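Local coordinates for protein agglutinin (Narcissus pseudonarcissus, PDB 1NPL) that binds mannose, as a lectin of the monocot mannose-binding (snowdrop-lectin-like) family, at residues 51-56 against 63-68. Sequence-based numbering, arbitrary orientation. Where two conformers were deposited one is given.
Sequences RCHLSM and VVYSPR. Unlike the reference sequence in segment 51-56: R51 (reference Gly). Unlike the reference sequence in segment 63-68: P67 (reference Arg), R68 (reference Lys). With MAN (alpha-D-mannopyranose), chain D.
An antiparallel beta hairpin of the beta-prism II fold pairs H53, L54 and S55 with Y65, V64 and V63; V63 and Y65 are the last two fixed positions of the mannose-binding motif QxDxNxVxY. H53 and Y65 form one hydrogen-bonded pair, S55 and V63 the other, each closed by two backbone bonds; that from Y65 N to H53 O is 3.0 Å long and nearly straight (171° at the hydrogen). L54 and V64 form the non-hydrogen-bonded pair between them.

On the face carrying H53, S55, V63 and Y65, the imidazole lies over the root of the tyrosine: Y65 CB sits above one face of the H53 ring, near its rim, 3.4 Å from CE1, in a CH-pi contact. H53 CG is tucked between its own backbone N and carbonyl carbon (chi1 57°), which swings the imidazole across to the neighbouring strand. The two rings are nearly parallel, planes at 22°, but slid so far apart that they barely overlap. S55 OG approaches the edge of the phenol, 3.7 Å from Y65 CD2, while V63 CG1 lies over one of its faces. Held this way, Y65 OH reaches O4 of the bound mannose at 3.1 Å; Q57, D59 and N61 bind the same sugar. A leucine in place of Y65 would probably leave mannose O4 without this hydroxyl partner and strip S55 OG and V63 CG1 of the ring they pack against.

The other face is apolar and buried: L54 CD1 meets V64 CG2 at 3.9 Å, and C52 CB touches V64 CG1 at 4.1 Å. C52 is also tied to C29 by a disulfide. Beyond the strand ends, P67 CG rests 3.5 Å from R51 O.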
loop_
_atom_site.group_PDB
_atom_site.type_symbol
_atom_site.label_atom_id
_atom_site.label_comp_id
_atom_site.label_asym_id
_atom_site.label_seq_id
_atom_site.Cartn_x
_atom_site.Cartn_y
_atom_site.Cartn_z
ATOM N N ARG A 51 -7.198 25.387 -11.095
ATOM C CA ARG A 51 -5.834 24.924 -10.907
ATOM C C ARG A 51 -5.159 25.472 -9.667
ATOM O O ARG A 51 -4.042 25.942 -9.685
ATOM C CB ARG A 51 -4.979 25.154 -12.156
ATOM C CG ARG A 51 -5.430 24.185 -13.253
ATOM C CD ARG A 51 -4.519 24.329 -14.460
ATOM N NE ARG A 51 -4.867 23.369 -15.494
ATOM C CZ ARG A 51 -4.790 22.043 -15.410
ATOM N NH1 ARG A 51 -4.379 21.362 -14.346
ATOM N NH2 ARG A 51 -5.159 21.346 -16.492
ATOM N N CYS A 52 -5.903 25.412 -8.552
ATOM C CA CYS A 52 -5.310 25.569 -7.234
ATOM C C CYS A 52 -4.354 24.466 -6.783
ATOM O O CYS A 52 -4.627 23.343 -7.183
ATOM C CB CYS A 52 -6.500 25.542 -6.253
ATOM S SG CYS A 52 -7.482 27.057 -6.413
ATOM N N HIS A 53 -3.454 24.791 -5.846
ATOM C CA HIS A 53 -2.640 23.768 -5.193
ATOM C C HIS A 53 -2.883 23.696 -3.697
ATOM O O HIS A 53 -3.312 24.654 -3.044
ATOM C CB HIS A 53 -1.129 23.954 -5.436
ATOM C CG HIS A 53 -0.479 25.232 -5.044
ATOM N ND1 HIS A 53 -0.647 26.425 -5.730
ATOM C CD2 HIS A 53 0.374 25.523 -4.053
ATOM C CE1 HIS A 53 0.032 27.425 -5.158
ATOM N NE2 HIS A 53 0.692 26.859 -4.171
ATOM N N LEU A 54 -2.587 22.593 -3.061
ATOM C CA LEU A 54 -2.675 22.401 -1.632
ATOM C C LEU A 54 -1.290 22.388 -1.000
ATOM O O LEU A 54 -0.417 21.635 -1.458
ATOM C CB LEU A 54 -3.501 21.136 -1.296
ATOM C CG LEU A 54 -3.563 20.845 0.221
ATOM C CD1 LEU A 54 -4.418 21.881 0.973
ATOM C CD2 LEU A 54 -4.056 19.447 0.512
ATOM N N SER A 55 -0.996 23.170 0.036
ATOM C CA SER A 55 0.263 23.151 0.704
ATOM C C SER A 55 0.121 22.795 2.177
ATOM O O SER A 55 -0.604 23.451 2.932
ATOM C CB SER A 55 1.100 24.454 0.718
ATOM O OG SER A 55 1.040 24.986 -0.599
ATOM N N MET A 56 0.975 21.834 2.580
ATOM C CA MET A 56 1.099 21.518 3.978
ATOM C C MET A 56 2.327 22.286 4.465
ATOM O O MET A 56 3.459 21.841 4.199
ATOM C CB MET A 56 1.174 20.028 4.336
ATOM C CG MET A 56 1.454 19.743 5.832
ATOM S SD MET A 56 0.014 19.898 6.920
ATOM C CE MET A 56 0.320 21.102 8.162
ATOM N N VAL A 63 -3.174 24.862 3.640
ATOM C CA VAL A 63 -3.704 25.966 2.876
ATOM C C VAL A 63 -3.960 25.674 1.400
ATOM O O VAL A 63 -3.042 25.172 0.712
ATOM C CB VAL A 63 -2.708 27.149 2.835
ATOM C CG1 VAL A 63 -3.332 28.391 2.213
ATOM C CG2 VAL A 63 -2.165 27.441 4.230
ATOM N N VAL A 64 -5.154 25.981 0.925
ATOM C CA VAL A 64 -5.436 25.991 -0.514
ATOM C C VAL A 64 -5.083 27.339 -1.110
ATOM O O VAL A 64 -5.656 28.375 -0.720
ATOM C CB VAL A 64 -6.908 25.655 -0.784
ATOM C CG1 VAL A 64 -7.321 25.712 -2.268
ATOM C CG2 VAL A 64 -7.225 24.233 -0.314
ATOM N N TYR A 65 -4.226 27.387 -2.121
ATOM C CA TYR A 65 -3.809 28.530 -2.856
ATOM C C TYR A 65 -4.212 28.556 -4.333
ATOM O O TYR A 65 -4.127 27.531 -5.029
ATOM C CB TYR A 65 -2.263 28.580 -2.875
ATOM C CG TYR A 65 -1.568 28.983 -1.603
ATOM C CD1 TYR A 65 -1.601 30.354 -1.264
ATOM C CD2 TYR A 65 -0.922 28.102 -0.763
ATOM C CE1 TYR A 65 -0.960 30.785 -0.113
ATOM C CE2 TYR A 65 -0.263 28.542 0.393
ATOM C CZ TYR A 65 -0.306 29.895 0.705
ATOM O OH TYR A 65 0.277 30.389 1.842
ATOM N N SER A 66 -4.572 29.754 -4.818
ATOM C CA SER A 66 -4.947 29.990 -6.200
ATOM C C SER A 66 -3.675 30.005 -7.063
ATOM O O SER A 66 -2.579 30.118 -6.512
ATOM C CB SER A 66 -5.640 31.388 -6.350
ATOM O OG SER A 66 -4.580 32.363 -6.351
ATOM N N PRO A 67 -3.799 29.877 -8.361
ATOM C CA PRO A 67 -2.657 29.931 -9.261
ATOM C C PRO A 67 -1.836 31.190 -9.071
ATOM O O PRO A 67 -0.613 31.070 -9.152
ATOM C CB PRO A 67 -3.212 29.726 -10.666
ATOM C CG PRO A 67 -4.610 29.277 -10.469
ATOM C CD PRO A 67 -5.070 29.742 -9.109
ATOM N N ARG A 68 -2.384 32.319 -8.656
ATOM C CA ARG A 68 -1.648 33.525 -8.316
ATOM C C ARG A 68 -1.122 33.527 -6.882
ATOM O O ARG A 68 -0.600 34.560 -6.449
ATOM C CB ARG A 68 -2.527 34.782 -8.382
ATOM C CG ARG A 68 -2.960 35.307 -9.723
ATOM C CD ARG A 68 -3.813 34.354 -10.534
ATOM N NE ARG A 68 -4.683 33.523 -9.743
ATOM C CZ ARG A 68 -5.942 33.597 -9.385
ATOM N NH1 ARG A 68 -6.746 34.582 -9.742
ATOM N NH2 ARG A 68 -6.405 32.598 -8.633
HETATM C C1 MAN D . -1.232 32.031 8.139
HETATM C C2 MAN D . 0.100 31.604 7.435
HETATM C C3 MAN D . 0.133 32.090 5.992
HETATM C C4 MAN D . -1.132 31.733 5.254
HETATM C C5 MAN D . -2.295 32.344 5.980
HETATM C C6 MAN D . -3.673 31.983 5.347
HETATM O O1 MAN D . -1.237 33.407 8.222
HETATM O O2 MAN D . 0.123 30.176 7.434
HETATM O O3 MAN D . 1.265 31.659 5.225
HETATM O O4 MAN D . -1.081 32.187 3.924
HETATM O O5 MAN D . -2.368 31.772 7.292
HETATM O O6 MAN D . -4.886 32.070 5.986
#